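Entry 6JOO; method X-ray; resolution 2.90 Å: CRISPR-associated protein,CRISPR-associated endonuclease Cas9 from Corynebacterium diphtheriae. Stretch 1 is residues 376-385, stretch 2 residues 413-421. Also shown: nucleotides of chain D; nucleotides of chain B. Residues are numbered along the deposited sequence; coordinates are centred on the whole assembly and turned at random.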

# COMPACT_ATOMS: atom_id res chain seq x y z
N MSE A 376 -7.50 34.85 -1.70
CA MSE A 376 -8.10 34.63 -0.38
C MSE A 376 -8.89 33.33 -0.35
O MSE A 376 -8.94 32.64 0.67
N VAL A 377 -9.51 32.99 -1.49
CA VAL A 377 -10.25 31.74 -1.58
C VAL A 377 -9.30 30.55 -1.52
O VAL A 377 -9.56 29.57 -0.82
N LYS A 378 -8.19 30.62 -2.26
CA LYS A 378 -7.23 29.52 -2.24
C LYS A 378 -6.60 29.34 -0.86
O LYS A 378 -6.34 28.21 -0.44
N ALA A 379 -6.36 30.44 -0.15
CA ALA A 379 -5.72 30.34 1.16
C ALA A 379 -6.65 29.72 2.19
O ALA A 379 -6.21 28.97 3.06
N LEU A 380 -7.95 30.03 2.12
CA LEU A 380 -8.89 29.54 3.11
C LEU A 380 -9.29 28.09 2.86
O LEU A 380 -9.57 27.36 3.82
N SER A 381 -9.34 27.67 1.61
CA SER A 381 -9.71 26.29 1.31
C SER A 381 -8.63 25.34 1.80
O SER A 381 -7.43 25.64 1.72
N ASN A 382 -9.05 24.18 2.29
CA ASN A 382 -8.15 23.17 2.84
C ASN A 382 -7.47 22.34 1.77
O ASN A 382 -6.79 21.37 2.11
N ALA A 383 -7.62 22.69 0.49
CA ALA A 383 -7.10 21.87 -0.59
C ALA A 383 -6.05 22.59 -1.43
O ALA A 383 -5.64 22.06 -2.47
N GLU A 384 -5.59 23.77 -1.02
CA GLU A 384 -4.67 24.55 -1.82
C GLU A 384 -3.45 24.96 -1.00
O GLU A 384 -3.52 25.10 0.22
N VAL A 385 -2.33 25.14 -1.70
CA VAL A 385 -1.06 25.49 -1.07
C VAL A 385 -0.95 27.01 -0.99
O VAL A 385 -1.18 27.71 -1.98
N SER A 413 -14.37 28.29 11.97
CA SER A 413 -15.81 28.03 11.94
C SER A 413 -16.38 28.20 10.54
O SER A 413 -17.32 27.50 10.16
N LEU A 414 -15.81 29.11 9.75
CA LEU A 414 -16.24 29.31 8.38
C LEU A 414 -15.94 28.08 7.53
O LEU A 414 -14.86 27.49 7.61
N HIS A 415 -16.92 27.68 6.72
CA HIS A 415 -16.81 26.50 5.87
C HIS A 415 -17.13 26.89 4.43
O HIS A 415 -18.26 27.29 4.13
N LEU A 416 -16.14 26.77 3.55
CA LEU A 416 -16.30 26.99 2.12
C LEU A 416 -16.63 25.69 1.41
O LEU A 416 -16.25 24.61 1.87
N PRO A 417 -17.36 25.76 0.29
CA PRO A 417 -17.66 24.54 -0.46
C PRO A 417 -16.39 23.83 -0.92
O PRO A 417 -15.37 24.45 -1.22
N VAL A 418 -16.45 22.50 -0.94
CA VAL A 418 -15.32 21.65 -1.27
C VAL A 418 -15.69 20.76 -2.45
O VAL A 418 -16.84 20.33 -2.57
N GLY A 419 -14.72 20.49 -3.31
CA GLY A 419 -14.92 19.61 -4.44
C GLY A 419 -14.05 20.02 -5.60
O GLY A 419 -13.14 20.84 -5.47
N ARG A 420 -14.34 19.42 -6.76
CA ARG A 420 -13.64 19.71 -8.00
C ARG A 420 -14.62 19.64 -9.16
O ARG A 420 -15.55 18.83 -9.15
N ALA A 421 -14.40 20.49 -10.15
CA ALA A 421 -15.20 20.47 -11.36
C ALA A 421 -14.56 19.56 -12.40
O ALA A 421 -13.43 19.08 -12.25

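The contact is small, 261 Å² summed over both sides, and it works by two separate means: a leucine cluster where the helix of stretch 1 ends, and an arginine that ties the following turn to nucleic acid. Leu416, Arg420 and Leu380 have the most surface covered.

Leu416 is the apolar anchor. Its CA-to-CB bond points toward stretch 1, and with chi1 m and chi2 t the side chain reaches the last turn of the helix. There CD1 of Leu416 meets CB of Leu380 at 3.7 Å, and the same CD1 lies 4.3 Å from both the backbone O of Val377 and the backbone N of Ser381. Those two backbone atoms are already paired with each other, Ser381 N donating to Val377 O at 3.1 Å, so the methyl lies near a backbone hydrogen bond that is already made.

Leu380 answers from the helix with the same pair of rotamers, m and t, and also points toward its partner stretch. Besides meeting Leu416 through CB, it extends CD1 to within 4.2 Å of CD2 of Leu414, a looser apolar touch. Leu414 (chi1 t, chi2 p) points in as well, whereas His415 between the two leucines points away, its ND1 making a weak hydrogen bond to the backbone O of Leu414 at 2.9 Å. This alternation lets two leucines of an extended segment share one leucine of the helix.

From Ser381, the first residue after the helix to leave helical angles, a type I turn runs to Glu384, and the contact becomes polar. Arg420 starts sideways, but its long chain (m, m, t) brings the guanidinium to the turn. NH2 of Arg420 donates to OE2 of Glu384 at 3.0 Å in a salt bridge; Glu384 likewise starts sideways, with chi1 and chi2 both m. NE of Arg420 donates to OP1 of DC17 at 2.9 Å, nearly straight at 164°, and NH2 adds a weak bond to that oxygen at 3.3 Å. Carboxylate and phosphate thus both sit at the edge of the guanidinium, near its plane, so one cation serves protein and nucleic acid together; NH1 is satisfied elsewhere in the structure.

Ala383 points toward stretch 2 at the edge of this group, its CB 4.2 Å from NH2 of Arg420 and 3.2 Å from OP1 of DC17, a close fit around a small side chain. Asn382 ND2 gives a weak hydrogen bond to OP1 of DG16 at 3.3 Å, and CG2 of Val418 approaches that same oxygen at 3.4 Å, so both stretches meet the phosphate.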

# COMPACT_ATOMS: atom_id res chain seq x y z
CB MSE A 376 -9.00 35.81 -0.01
CG MSE A 376 -9.71 35.68 1.32
SE MSE A 376 -8.49 35.50 2.83
CE MSE A 376 -9.76 35.79 4.27
CB VAL A 377 -11.11 31.72 -2.87
CG1 VAL A 377 -11.62 30.32 -3.15
CG2 VAL A 377 -12.26 32.70 -2.74
CB LYS A 378 -6.13 29.76 -3.29
CG LYS A 378 -6.58 29.55 -4.73
CD LYS A 378 -5.37 29.46 -5.66
CE LYS A 378 -5.78 29.16 -7.09
NZ LYS A 378 -6.66 27.96 -7.20
CB ALA A 379 -5.23 31.71 1.61
CB LEU A 380 -10.14 30.42 3.15
CG LEU A 380 -9.96 31.83 3.70
CD1 LEU A 380 -11.30 32.52 3.76
CD2 LEU A 380 -9.29 31.79 5.06
CB SER A 381 -9.94 26.10 -0.19
OG SER A 381 -8.71 25.92 -0.87
CB ASN A 382 -8.92 22.25 3.79
CG ASN A 382 -9.53 22.98 4.95
OD1 ASN A 382 -8.96 23.96 5.45
ND2 ASN A 382 -10.69 22.53 5.40
CB ALA A 383 -8.24 21.39 -1.49
CB GLU A 384 -5.35 25.80 -2.41
CG GLU A 384 -6.26 25.52 -3.60
CD GLU A 384 -5.52 24.94 -4.79
OE1 GLU A 384 -4.31 25.24 -4.94
OE2 GLU A 384 -6.13 24.18 -5.57
CB VAL A 385 0.13 24.90 -1.84
CG1 VAL A 385 1.39 24.95 -0.99
CG2 VAL A 385 -0.17 23.49 -2.30
CB SER A 413 -16.53 28.96 12.92
OG SER A 413 -16.57 30.29 12.42
CB LEU A 414 -15.55 30.53 7.78
CG LEU A 414 -15.75 30.81 6.29
CD1 LEU A 414 -17.22 31.04 5.97
CD2 LEU A 414 -14.91 32.00 5.83
CB HIS A 415 -17.74 25.39 6.34
CG HIS A 415 -17.38 24.82 7.68
ND1 HIS A 415 -16.11 24.91 8.20
CD2 HIS A 415 -18.13 24.17 8.60
CE1 HIS A 415 -16.09 24.33 9.39
NE2 HIS A 415 -17.30 23.87 9.66
CB LEU A 416 -15.02 27.59 1.53
CG LEU A 416 -14.55 28.92 2.11
CD1 LEU A 416 -13.26 29.37 1.45
CD2 LEU A 416 -15.63 29.99 1.95
CB PRO A 417 -18.47 25.05 -1.66
CG PRO A 417 -19.09 26.31 -1.16
CD PRO A 417 -18.09 26.93 -0.22
CB VAL A 418 -14.89 20.79 -0.05
CG1 VAL A 418 -13.58 20.07 -0.33
CG2 VAL A 418 -14.77 21.65 1.20
CB ARG A 420 -12.47 18.74 -8.24
CG ARG A 420 -11.30 18.89 -7.27
CD ARG A 420 -10.42 20.08 -7.65
NE ARG A 420 -9.54 20.48 -6.55
CZ ARG A 420 -8.52 21.32 -6.67
NH1 ARG A 420 -8.24 21.86 -7.85
NH2 ARG A 420 -7.78 21.63 -5.62
CB ALA A 421 -15.39 21.88 -11.92
P DG D 16 -11.90 19.52 2.91
OP1 DG D 16 -11.81 20.98 2.67
OP2 DG D 16 -13.22 18.85 2.97
O5' DG D 16 -11.02 18.76 1.82
C5' DG D 16 -9.65 19.10 1.65
C4' DG D 16 -9.03 18.24 0.58
O4' DG D 16 -8.64 16.96 1.15
C3' DG D 16 -9.96 17.93 -0.60
O3' DG D 16 -9.27 18.10 -1.84
C2' DG D 16 -10.35 16.47 -0.37
C1' DG D 16 -9.11 15.92 0.33
N9 DG D 16 -9.39 14.75 1.16
C8 DG D 16 -10.31 14.66 2.17
N7 DG D 16 -10.35 13.48 2.74
C5 DG D 16 -9.39 12.75 2.06
C6 DG D 16 -8.98 11.41 2.23
O6 DG D 16 -9.40 10.58 3.05
N1 DG D 16 -7.97 11.06 1.33
C2 DG D 16 -7.44 11.90 0.39
N2 DG D 16 -6.48 11.38 -0.39
N3 DG D 16 -7.81 13.16 0.21
C4 DG D 16 -8.79 13.52 1.08
P DC D 17 -10.10 18.36 -3.20
OP1 DC D 17 -9.68 19.67 -3.74
OP2 DC D 17 -11.53 18.11 -2.92
O5' DC D 17 -9.60 17.20 -4.18
C5' DC D 17 -8.32 17.30 -4.80
C4' DC D 17 -7.80 15.93 -5.19
O4' DC D 17 -7.54 15.16 -4.00
C3' DC D 17 -8.76 15.08 -5.98
O3' DC D 17 -8.72 15.43 -7.34
C2' DC D 17 -8.19 13.68 -5.74
C1' DC D 17 -7.69 13.78 -4.30
N1 DC D 17 -8.61 13.16 -3.31
C2 DC D 17 -8.46 11.81 -2.97
O2 DC D 17 -7.56 11.15 -3.50
N3 DC D 17 -9.31 11.27 -2.07
C4 DC D 17 -10.27 12.02 -1.52
N4 DC D 17 -11.09 11.43 -0.64
C5 DC D 17 -10.44 13.39 -1.86
C6 DC D 17 -9.60 13.92 -2.75
P A B 5 -19.48 18.95 -13.35
OP1 A B 5 -18.32 19.74 -12.87
OP2 A B 5 -19.53 17.48 -13.11
O5' A B 5 -20.80 19.58 -12.74
C5' A B 5 -21.09 20.96 -12.92
C4' A B 5 -22.51 21.29 -12.51
O4' A B 5 -23.44 20.67 -13.43
C3' A B 5 -22.94 20.79 -11.15
O3' A B 5 -22.48 21.60 -10.09
C2' A B 5 -24.46 20.75 -11.29
O2' A B 5 -25.00 22.06 -11.16
C1' A B 5 -24.62 20.30 -12.74
N9 A B 5 -24.80 18.84 -12.85
C8 A B 5 -23.87 17.90 -13.22
N7 A B 5 -24.34 16.68 -13.22
C5 A B 5 -25.66 16.83 -12.82
C6 A B 5 -26.71 15.91 -12.63
N6 A B 5 -26.57 14.59 -12.81
N1 A B 5 -27.91 16.39 -12.23
C2 A B 5 -28.04 17.71 -12.04
N3 A B 5 -27.13 18.67 -12.20
C4 A B 5 -25.96 18.16 -12.59